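Local atomic coordinates of malonyl-CoA decarboxylase (Rhodopseudomonas palustris, PDB entry 4KSA), a protein that probably catalyses the decarboxylation of malonyl-CoA to acetyl-CoA and carbon dioxide. Residues Ala235-Ser240 with Thr262-Ser267; Arg118-Ile123 with Phe160-Thr165; Thr94-Phe99 with Gly109-Ala114; Gly310-Leu315 with Gln406-Met411. One frame throughout, in Å; residues are numbered along the deposited sequence.

Contact 1: residues Ala235-Ser240 with Thr262-Ser267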
# COMPACT_ATOMS: atom_id res chain seq x y z
N ALA A 235 -11.81 -23.46 -12.80
CA ALA A 235 -13.09 -23.29 -13.51
C ALA A 235 -14.23 -23.34 -12.49
O ALA A 235 -14.29 -24.25 -11.67
CB ALA A 235 -13.26 -24.39 -14.55
N LEU A 236 -15.12 -22.34 -12.54
CA LEU A 236 -16.27 -22.30 -11.65
C LEU A 236 -17.41 -23.10 -12.27
O LEU A 236 -17.84 -22.82 -13.40
CB LEU A 236 -16.72 -20.86 -11.42
CG LEU A 236 -15.89 -19.99 -10.47
CD1 LEU A 236 -14.90 -20.86 -9.69
CD2 LEU A 236 -15.18 -18.90 -11.28
N THR A 237 -17.91 -24.10 -11.54
CA THR A 237 -18.97 -24.95 -12.07
C THR A 237 -20.00 -25.44 -11.05
O THR A 237 -19.96 -25.10 -9.86
CB THR A 237 -18.38 -26.20 -12.74
OG1 THR A 237 -17.85 -27.07 -11.72
CG2 THR A 237 -17.26 -25.82 -13.71
N LYS A 238 -20.93 -26.27 -11.54
CA LYS A 238 -21.99 -26.84 -10.71
C LYS A 238 -21.90 -28.38 -10.61
O LYS A 238 -22.87 -29.04 -10.23
CB LYS A 238 -23.36 -26.43 -11.27
CG LYS A 238 -23.76 -25.00 -10.91
CD LYS A 238 -25.00 -24.53 -11.68
CE LYS A 238 -24.65 -24.16 -13.12
NZ LYS A 238 -25.76 -23.43 -13.81
N ASP A 239 -20.73 -28.93 -10.92
CA ASP A 239 -20.51 -30.38 -10.88
C ASP A 239 -19.03 -30.68 -11.11
O ASP A 239 -18.38 -30.00 -11.90
CB ASP A 239 -21.31 -31.04 -11.99
CG ASP A 239 -20.80 -30.64 -13.37
OD1 ASP A 239 -20.74 -29.42 -13.65
OD2 ASP A 239 -20.45 -31.54 -14.16
N SER A 240 -18.52 -31.72 -10.46
CA SER A 240 -17.13 -32.15 -10.60
C SER A 240 -16.95 -32.98 -11.88
O SER A 240 -17.12 -34.20 -11.85
CB SER A 240 -16.75 -32.99 -9.39
OG SER A 240 -17.23 -32.40 -8.19
N THR A 262 -19.10 -25.51 -7.48
CA THR A 262 -17.85 -26.26 -7.54
C THR A 262 -16.69 -25.45 -8.11
O THR A 262 -16.84 -24.67 -9.06
CB THR A 262 -17.98 -27.52 -8.42
OG1 THR A 262 -19.28 -28.09 -8.25
CG2 THR A 262 -16.95 -28.56 -8.03
N ALA A 263 -15.52 -25.66 -7.52
CA ALA A 263 -14.30 -25.03 -7.97
C ALA A 263 -13.45 -26.16 -8.52
O ALA A 263 -13.11 -27.10 -7.79
CB ALA A 263 -13.60 -24.35 -6.79
N VAL A 264 -13.13 -26.11 -9.81
CA VAL A 264 -12.32 -27.18 -10.36
C VAL A 264 -10.94 -26.80 -10.96
O VAL A 264 -10.81 -26.13 -12.00
CB VAL A 264 -13.14 -28.01 -11.36
CG1 VAL A 264 -13.84 -27.11 -12.34
CG2 VAL A 264 -12.22 -28.98 -12.09
N PHE A 265 -9.90 -27.23 -10.25
CA PHE A 265 -8.53 -27.00 -10.66
C PHE A 265 -8.32 -27.86 -11.88
O PHE A 265 -8.56 -29.06 -11.84
CB PHE A 265 -7.61 -27.45 -9.53
CG PHE A 265 -7.83 -26.71 -8.27
CD1 PHE A 265 -7.36 -25.41 -8.13
CD2 PHE A 265 -8.61 -27.26 -7.26
CE1 PHE A 265 -7.67 -24.67 -7.01
CE2 PHE A 265 -8.92 -26.51 -6.13
CZ PHE A 265 -8.45 -25.22 -6.01
N TYR A 266 -7.89 -27.27 -12.98
CA TYR A 266 -7.70 -28.08 -14.16
C TYR A 266 -6.35 -27.86 -14.79
O TYR A 266 -6.05 -28.42 -15.85
CB TYR A 266 -8.85 -27.84 -15.15
CG TYR A 266 -8.87 -26.48 -15.78
CD1 TYR A 266 -8.15 -26.22 -16.94
CD2 TYR A 266 -9.63 -25.45 -15.22
CE1 TYR A 266 -8.18 -24.96 -17.54
CE2 TYR A 266 -9.66 -24.18 -15.81
CZ TYR A 266 -8.94 -23.95 -16.97
OH TYR A 266 -8.97 -22.71 -17.56
N SER A 267 -5.54 -27.05 -14.13
CA SER A 267 -4.18 -26.74 -14.59
C SER A 267 -3.32 -26.18 -13.47
O SER A 267 -3.69 -25.19 -12.85
CB SER A 267 -4.20 -25.72 -15.71
OG SER A 267 -2.89 -25.51 -16.20

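Contact 2: residues Arg118-Ile123 with Phe160-Thr165. With MG (magnesium ion), chain E.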
# COMPACT_ATOMS: atom_id res chain seq x y z
N ARG A 118 33.77 -24.72 -3.22
CA ARG A 118 33.85 -23.30 -3.51
C ARG A 118 32.70 -22.79 -4.38
O ARG A 118 32.51 -21.58 -4.52
CB ARG A 118 35.18 -23.00 -4.20
CG ARG A 118 36.38 -23.42 -3.38
CD ARG A 118 37.62 -22.71 -3.90
NE ARG A 118 37.96 -23.15 -5.26
CZ ARG A 118 38.56 -22.37 -6.16
NH1 ARG A 118 38.88 -21.11 -5.84
NH2 ARG A 118 38.82 -22.84 -7.37
N ARG A 119 31.94 -23.72 -4.96
CA ARG A 119 30.79 -23.39 -5.81
C ARG A 119 29.80 -22.55 -5.03
O ARG A 119 29.25 -21.57 -5.52
CB ARG A 119 30.05 -24.65 -6.24
CG ARG A 119 30.79 -25.57 -7.18
CD ARG A 119 29.80 -26.51 -7.86
NE ARG A 119 29.49 -27.66 -7.03
CZ ARG A 119 30.38 -28.56 -6.67
NH1 ARG A 119 30.03 -29.58 -5.91
NH2 ARG A 119 31.62 -28.44 -7.09
N GLN A 120 29.53 -22.98 -3.80
CA GLN A 120 28.60 -22.30 -2.94
C GLN A 120 28.93 -20.81 -2.74
O GLN A 120 28.11 -19.94 -3.01
CB GLN A 120 28.55 -23.01 -1.61
CG GLN A 120 28.41 -24.51 -1.74
CD GLN A 120 27.43 -25.08 -0.75
OE1 GLN A 120 27.03 -24.40 0.21
NE2 GLN A 120 27.02 -26.32 -0.96
N GLU A 121 30.13 -20.53 -2.25
CA GLU A 121 30.52 -19.16 -2.02
C GLU A 121 30.41 -18.36 -3.31
O GLU A 121 30.06 -17.18 -3.28
CB GLU A 121 31.95 -19.12 -1.47
CG GLU A 121 32.39 -17.73 -1.01
CD GLU A 121 31.39 -17.09 -0.05
OE1 GLU A 121 30.81 -17.83 0.79
OE2 GLU A 121 31.19 -15.86 -0.14
N LEU A 122 30.72 -19.00 -4.44
CA LEU A 122 30.66 -18.34 -5.74
C LEU A 122 29.21 -17.98 -6.13
O LEU A 122 28.95 -16.89 -6.67
CB LEU A 122 31.24 -19.24 -6.83
CG LEU A 122 31.10 -18.65 -8.24
CD1 LEU A 122 31.90 -17.33 -8.29
CD2 LEU A 122 31.58 -19.65 -9.30
N ILE A 123 28.28 -18.91 -5.87
CA ILE A 123 26.88 -18.67 -6.18
C ILE A 123 26.34 -17.59 -5.22
O ILE A 123 25.66 -16.65 -5.66
CB ILE A 123 26.05 -19.99 -6.09
CG1 ILE A 123 26.55 -20.98 -7.15
CG2 ILE A 123 24.58 -19.73 -6.35
CD1 ILE A 123 25.86 -22.34 -7.11
N PHE A 160 23.24 -25.83 -5.83
CA PHE A 160 22.23 -24.85 -6.18
C PHE A 160 21.00 -25.06 -5.32
O PHE A 160 20.41 -24.11 -4.82
CB PHE A 160 21.85 -24.97 -7.66
CG PHE A 160 22.72 -24.16 -8.57
CD1 PHE A 160 22.50 -22.81 -8.74
CD2 PHE A 160 23.77 -24.76 -9.26
CE1 PHE A 160 23.30 -22.05 -9.59
CE2 PHE A 160 24.58 -24.01 -10.11
CZ PHE A 160 24.33 -22.65 -10.27
N VAL A 161 20.60 -26.32 -5.17
CA VAL A 161 19.43 -26.67 -4.39
C VAL A 161 19.62 -26.28 -2.92
O VAL A 161 18.68 -25.81 -2.28
CB VAL A 161 19.10 -28.18 -4.52
CG1 VAL A 161 17.94 -28.57 -3.60
CG2 VAL A 161 18.73 -28.50 -5.96
N HIS A 162 20.82 -26.44 -2.38
CA HIS A 162 21.02 -26.07 -0.99
C HIS A 162 20.78 -24.57 -0.78
O HIS A 162 20.14 -24.17 0.18
CB HIS A 162 22.42 -26.45 -0.51
CG HIS A 162 22.70 -26.06 0.92
ND1 HIS A 162 22.05 -26.64 1.98
CD2 HIS A 162 23.53 -25.13 1.44
CE1 HIS A 162 22.46 -26.08 3.11
NE2 HIS A 162 23.36 -25.16 2.81
N LEU A 163 21.29 -23.75 -1.69
CA LEU A 163 21.12 -22.30 -1.57
C LEU A 163 19.71 -21.82 -1.92
O LEU A 163 19.11 -21.06 -1.15
CB LEU A 163 22.17 -21.57 -2.41
CG LEU A 163 23.62 -21.93 -2.02
CD1 LEU A 163 24.60 -21.46 -3.09
CD2 LEU A 163 23.95 -21.31 -0.67
N PHE A 164 19.17 -22.28 -3.06
CA PHE A 164 17.82 -21.92 -3.50
C PHE A 164 16.80 -22.28 -2.42
O PHE A 164 15.86 -21.52 -2.15
CB PHE A 164 17.41 -22.68 -4.77
CG PHE A 164 17.97 -22.11 -6.04
CD1 PHE A 164 17.51 -22.57 -7.27
CD2 PHE A 164 18.98 -21.14 -6.01
CE1 PHE A 164 18.04 -22.08 -8.46
CE2 PHE A 164 19.53 -20.64 -7.18
CZ PHE A 164 19.05 -21.11 -8.42
N THR A 165 16.99 -23.45 -1.82
CA THR A 165 16.09 -23.89 -0.77
C THR A 165 16.07 -22.86 0.36
O THR A 165 15.00 -22.48 0.85
CB THR A 165 16.51 -25.25 -0.21
OG1 THR A 165 16.20 -26.26 -1.17
CG2 THR A 165 15.80 -25.55 1.09
MG MG E . 24.81 -24.28 4.59

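Contact 3: residues Thr94-Phe99 with Gly109-Ala114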
# COMPACT_ATOMS: atom_id res chain seq x y z
N THR A 94 43.15 -33.35 5.15
CA THR A 94 43.83 -32.90 6.35
C THR A 94 42.82 -32.95 7.50
O THR A 94 43.07 -33.52 8.56
CB THR A 94 44.30 -31.45 6.20
OG1 THR A 94 45.08 -31.32 5.01
CG2 THR A 94 45.13 -31.02 7.39
N ALA A 95 41.66 -32.33 7.26
CA ALA A 95 40.61 -32.26 8.25
C ALA A 95 40.03 -33.61 8.59
O ALA A 95 39.55 -33.82 9.71
CB ALA A 95 39.51 -31.32 7.78
N ILE A 96 40.07 -34.54 7.63
CA ILE A 96 39.56 -35.88 7.88
C ILE A 96 40.50 -36.60 8.84
O ILE A 96 40.06 -37.32 9.74
CB ILE A 96 39.46 -36.74 6.58
CG1 ILE A 96 38.38 -36.18 5.65
CG2 ILE A 96 39.10 -38.18 6.93
CD1 ILE A 96 36.97 -36.49 6.15
N GLU A 97 41.80 -36.39 8.64
CA GLU A 97 42.78 -37.03 9.48
C GLU A 97 42.78 -36.42 10.89
O GLU A 97 42.99 -37.13 11.88
CB GLU A 97 44.18 -36.94 8.84
CG GLU A 97 45.09 -38.12 9.19
CD GLU A 97 44.66 -39.45 8.56
OE1 GLU A 97 43.44 -39.62 8.28
OE2 GLU A 97 45.53 -40.33 8.37
N ALA A 98 42.53 -35.11 10.99
CA ALA A 98 42.47 -34.44 12.29
C ALA A 98 41.31 -35.03 13.11
O ALA A 98 41.46 -35.34 14.29
CB ALA A 98 42.27 -32.96 12.10
N PHE A 99 40.16 -35.19 12.47
CA PHE A 99 38.98 -35.74 13.12
C PHE A 99 39.08 -37.25 13.42
O PHE A 99 38.49 -37.74 14.39
CB PHE A 99 37.74 -35.45 12.26
CG PHE A 99 36.53 -36.26 12.62
CD1 PHE A 99 36.38 -37.55 12.15
CD2 PHE A 99 35.55 -35.73 13.44
CE1 PHE A 99 35.27 -38.31 12.48
CE2 PHE A 99 34.43 -36.49 13.78
CZ PHE A 99 34.29 -37.78 13.30
N GLY A 109 34.02 -29.14 13.12
CA GLY A 109 33.68 -27.82 12.64
C GLY A 109 34.46 -27.56 11.37
O GLY A 109 33.92 -27.08 10.38
N GLU A 110 35.75 -27.89 11.41
CA GLU A 110 36.65 -27.70 10.27
C GLU A 110 36.31 -28.67 9.13
O GLU A 110 36.41 -28.32 7.95
CB GLU A 110 38.09 -27.91 10.72
CG GLU A 110 39.09 -28.08 9.60
CD GLU A 110 39.21 -26.85 8.74
OE1 GLU A 110 38.27 -26.57 7.97
OE2 GLU A 110 40.25 -26.16 8.84
N LEU A 111 35.94 -29.89 9.49
CA LEU A 111 35.55 -30.88 8.50
C LEU A 111 34.40 -30.29 7.66
O LEU A 111 34.45 -30.29 6.43
CB LEU A 111 35.08 -32.16 9.18
CG LEU A 111 35.71 -33.46 8.73
CD1 LEU A 111 34.98 -34.58 9.43
CD2 LEU A 111 35.63 -33.62 7.22
N LEU A 112 33.38 -29.78 8.36
CA LEU A 112 32.23 -29.16 7.72
C LEU A 112 32.68 -27.99 6.85
O LEU A 112 32.16 -27.78 5.77
CB LEU A 112 31.24 -28.67 8.80
CG LEU A 112 30.08 -27.73 8.44
CD1 LEU A 112 29.15 -28.39 7.43
CD2 LEU A 112 29.32 -27.36 9.72
N ARG A 113 33.65 -27.23 7.32
CA ARG A 113 34.17 -26.11 6.55
C ARG A 113 34.89 -26.68 5.32
O ARG A 113 34.67 -26.25 4.19
CB ARG A 113 35.12 -25.29 7.44
CG ARG A 113 36.15 -24.43 6.73
CD ARG A 113 35.53 -23.18 6.17
NE ARG A 113 36.50 -22.35 5.45
CZ ARG A 113 36.19 -21.20 4.84
NH1 ARG A 113 34.93 -20.76 4.87
NH2 ARG A 113 37.12 -20.51 4.19
N ALA A 114 35.75 -27.67 5.55
CA ALA A 114 36.53 -28.30 4.51
C ALA A 114 35.71 -28.96 3.40
O ALA A 114 36.12 -28.96 2.24
CB ALA A 114 37.47 -29.32 5.13

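Contact 4: residues Gly310-Leu315 with Gln406-Met411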
# COMPACT_ATOMS: atom_id res chain seq x y z
N GLY A 310 2.63 -40.64 -17.16
CA GLY A 310 3.38 -41.74 -16.59
C GLY A 310 2.57 -42.99 -16.32
O GLY A 310 3.14 -43.98 -15.86
N PHE A 311 1.26 -42.95 -16.57
CA PHE A 311 0.43 -44.15 -16.38
C PHE A 311 0.73 -45.03 -17.58
O PHE A 311 0.98 -46.22 -17.43
CB PHE A 311 -1.06 -43.83 -16.36
CG PHE A 311 -1.95 -45.06 -16.35
CD1 PHE A 311 -1.90 -45.97 -15.31
CD2 PHE A 311 -2.84 -45.30 -17.41
CE1 PHE A 311 -2.71 -47.12 -15.32
CE2 PHE A 311 -3.65 -46.44 -17.42
CZ PHE A 311 -3.59 -47.35 -16.37
N ALA A 312 0.71 -44.42 -18.77
CA ALA A 312 1.00 -45.16 -19.99
C ALA A 312 2.36 -45.85 -19.91
O ALA A 312 2.49 -47.05 -20.20
CB ALA A 312 0.97 -44.21 -21.18
N LYS A 313 3.37 -45.09 -19.50
CA LYS A 313 4.71 -45.63 -19.39
C LYS A 313 4.72 -46.81 -18.43
O LYS A 313 5.34 -47.85 -18.70
CB LYS A 313 5.68 -44.55 -18.89
CG LYS A 313 5.62 -43.22 -19.65
CD LYS A 313 6.91 -42.41 -19.46
CE LYS A 313 6.81 -40.97 -19.99
NZ LYS A 313 6.15 -40.03 -19.01
N TRP A 314 4.04 -46.66 -17.31
CA TRP A 314 3.98 -47.71 -16.31
C TRP A 314 3.30 -48.96 -16.85
O TRP A 314 3.79 -50.06 -16.64
CB TRP A 314 3.22 -47.23 -15.08
CG TRP A 314 3.04 -48.29 -14.04
CD1 TRP A 314 3.95 -48.71 -13.13
CD2 TRP A 314 1.85 -49.07 -13.81
NE1 TRP A 314 3.42 -49.70 -12.34
CE2 TRP A 314 2.14 -49.95 -12.74
CE3 TRP A 314 0.59 -49.12 -14.42
CZ2 TRP A 314 1.20 -50.86 -12.25
CZ3 TRP A 314 -0.35 -50.03 -13.93
CH2 TRP A 314 -0.03 -50.89 -12.86
N LEU A 315 2.16 -48.78 -17.53
CA LEU A 315 1.38 -49.88 -18.09
C LEU A 315 2.21 -50.68 -19.08
O LEU A 315 2.11 -51.90 -19.14
CB LEU A 315 0.13 -49.36 -18.80
CG LEU A 315 -0.87 -50.41 -19.30
CD1 LEU A 315 -1.33 -51.26 -18.12
CD2 LEU A 315 -2.06 -49.74 -19.97
N GLN A 406 -0.06 -40.18 -22.89
CA GLN A 406 0.27 -39.98 -21.49
C GLN A 406 -0.34 -41.03 -20.55
O GLN A 406 0.35 -41.59 -19.70
CB GLN A 406 -0.20 -38.59 -21.10
CG GLN A 406 0.51 -37.98 -19.93
CD GLN A 406 0.53 -36.46 -20.03
OE1 GLN A 406 -0.52 -35.81 -20.11
NE2 GLN A 406 1.73 -35.89 -20.02
N SER A 407 -1.63 -41.31 -20.73
CA SER A 407 -2.33 -42.27 -19.88
C SER A 407 -3.53 -42.91 -20.56
O SER A 407 -4.48 -43.31 -19.89
CB SER A 407 -2.83 -41.56 -18.63
OG SER A 407 -3.72 -40.53 -19.00
N HIS A 408 -3.50 -43.01 -21.88
CA HIS A 408 -4.61 -43.61 -22.63
C HIS A 408 -5.94 -42.91 -22.30
O HIS A 408 -6.96 -43.57 -22.09
CB HIS A 408 -4.69 -45.11 -22.31
CG HIS A 408 -3.44 -45.87 -22.64
ND1 HIS A 408 -2.92 -45.94 -23.92
CD2 HIS A 408 -2.60 -46.58 -21.85
CE1 HIS A 408 -1.81 -46.66 -23.90
NE2 HIS A 408 -1.59 -47.06 -22.66
N GLY A 409 -5.91 -41.58 -22.27
CA GLY A 409 -7.10 -40.79 -21.99
C GLY A 409 -7.56 -40.75 -20.54
O GLY A 409 -8.51 -40.04 -20.21
N LEU A 410 -6.89 -41.50 -19.67
CA LEU A 410 -7.27 -41.57 -18.27
C LEU A 410 -6.94 -40.31 -17.47
O LEU A 410 -5.80 -39.87 -17.42
CB LEU A 410 -6.60 -42.78 -17.63
CG LEU A 410 -7.12 -43.29 -16.27
CD1 LEU A 410 -6.42 -42.59 -15.12
CD2 LEU A 410 -8.62 -43.08 -16.21
N MSE A 411 -7.97 -39.74 -16.86
CA MSE A 411 -7.84 -38.55 -16.01
C MSE A 411 -8.43 -38.90 -14.66
O MSE A 411 -8.98 -39.99 -14.49
CB MSE A 411 -8.59 -37.36 -16.59
CG MSE A 411 -7.99 -36.78 -17.84
SE MSE A 411 -8.72 -35.03 -18.22
CE MSE A 411 -7.33 -33.95 -17.40

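Contact 1: residues Ala235-Ser240 with Thr262-Ser267
Thr237 and Thr262 are paired across two antiparallel strands with their side chains crossing obliquely, OG1 of Thr237 lying 3.3 Å from CB of Thr262. In Thr237 that hydroxyl sits between the backbone N and the carbonyl carbon (chi1 71°), which leaves CG2 beside the N to meet CG1 of Val264 at 3.9 Å, the two side chains at about a right angle. The same CG1 of Val264 packs on CB of Ala235, 3.6 Å away. Ala235, Thr237, Thr262 and Val264 thus share one face of the sheet, while Leu236 and Ala263 point to the other as a non-hydrogen-bonded pair. Tyr266 brings its ring up to Ala235, with CE2 at 3.8 Å from CB and the backbone N of Ala235 at the ring edge; its OH is held by His197. Beneath the side chains, Ala235 bonds Val264 in both directions, and so does Thr237 with Thr262; the bond from Thr237 N to Thr262 O (2.8 Å) is nearly straight, at 175°. Strands 230-237 and 262-270 are neighbours within a mixed sheet, flanked by 214-220 and 301-304, an arrangement consistent with the acetyltransferase-like fold of the C-terminal domain.

Contact 2: residues Arg118-Ile123 with Phe160-Thr165
Ile123 fits its side chain between Phe160 and Leu163 of the neighbouring helix. Its CG1 lies beside the backbone N and the chain is then extended, which carries CD1 over the centre of the Phe160 ring. This is a CH-pi contact, Ile123 CD1 standing 3.5 Å from the centroid of the Phe160 ring and 9° off the normal. The inner part of Ile123 is met by Leu163, whose CD1 lies 3.6 Å from CB of Ile123, the two side chains crossing at a slant. Leu163 CD1 also approaches the main chain of the first helix, 3.8 Å from O of Gln120. This is helix-on-helix packing in the helical N-terminal domain: the axes come within 10.2 Å and their directions differ by 40°. Leu136 and Met139 of helix 132-146 also touch Phe160. An alanine in place of Phe160 would probably leave Ile123 CD1 without the ring face it packs on and open a gap toward helix 132-146. Gln120 reaches toward His162 at about a right angle, OE1 lying 3.8 Å from CD2, with the amide and ring planes 34° apart; Asp159 takes the hydrogen bond from NE2 of Gln120 and also a salt bridge from Arg119. His162 itself binds the magnesium ion through NE2 at 2.5 Å, and His162 of the second subunit binds the same ion.

Contact 3: residues Thr94-Phe99 with Gly109-Ala114
Ala95 and Leu111 mark the nearest point of two almost antiparallel helices, their CA atoms 5.3 Å apart, the axes 8.8 Å apart and the directions at 160°. A small residue on each side allows this spacing: CB of Ala95 meets CB of Ala114 at 3.9 Å. Glu110, on the helix of Ala114, covers the same methyl of Ala95, for its CG is anti to the backbone N (chi1 166°) and comes to 3.7 Å from CB of Ala95; the acid is exposed and takes part here through its aliphatic stem. Leu111 has the largest area buried by the contact, and its fork is divided between two partners. CD2 of Leu111 packs against CD1 of Ile96, whereas CD1 of Leu111 lies over one face of the Phe99 ring, 3.9 Å from CG. The stem of the fork, CG, rests 4.0 Å from O of Ala95. An alanine in place of Leu111 would probably leave both Ile96 CD1 and the face of Phe99 without this partner within the hairpin and open a gap between the helices. Between the two segments the contact is mainly apolar packing. Helix 89-101 and helix 105-115 form a helical hairpin with a short connection, and Leu92 of the first helix extends the packing to Leu111 and Ala114. The hairpin also lies against a second subunit: Leu111 touches Leu92 of that subunit, Ile96 touches its Leu111 and Phe99 its Ile96, while Glu97 pairs with its Arg100. Next along the chain comes helix 118-126.

Contact 4: residues Gly310-Leu315 with Gln406-Met411
Ala312 and Gln406 join two helix ends, the first turn of helix 311-320 and the end of helix 401-407, by a main-chain hydrogen bond in the C-terminal domain. N of Ala312 donates a hydrogen bond to O of Gln406 at 3.0 Å, with an N-H...O angle of 156°. Beside it, Phe311 has CG anti to the backbone N (chi1 172°); its CB packs on CB of Ser407 at 3.7 Å, and O of Ser407 lies at the ring edge, 3.6 Å from CD2. The ring continues to Tyr364 of helix 347-367. His408, with positive phi, sets its imidazole beside Ala312 and Leu315: its CD2 is 3.7 Å from CD2 of Leu315, and its NE2 is 4.1 Å from CB of Ala312. A type I' turn from Ser407 to Leu410 then leads into strand 411-416, and OG of Ser407 donates to Leu410 O at 2.7 Å. Gly310 is the N-cap of the first helix, so the N-H of Ala312 has no earlier carbonyl of its own helix to bond; that of Gln406 supplies one, and the opposite partial charges of the two helix ends would probably add a modest attraction.

Overall arrangement
The contacts split between the two domains. Contacts 2 and 3 lie in the helical N-terminal domain, centres 20 Å apart, and helices 105-115 and 118-126, one from each, follow each other in the chain. Both reach a second subunit, contact 2 through the shared magnesium ion and contact 3 through packing and a salt bridge; the side chain of Ala114 is about 14 Å from such an ion. Contacts 1 and 4 belong to the C-terminal domain, 23 Å between centres and about 6 Å between nearest atoms, and strands 262-270 and 411-416 are parts of one sheet. Contact 2 lies 40 Å from contact 1 and 37 Å from contact 4, centre to centre.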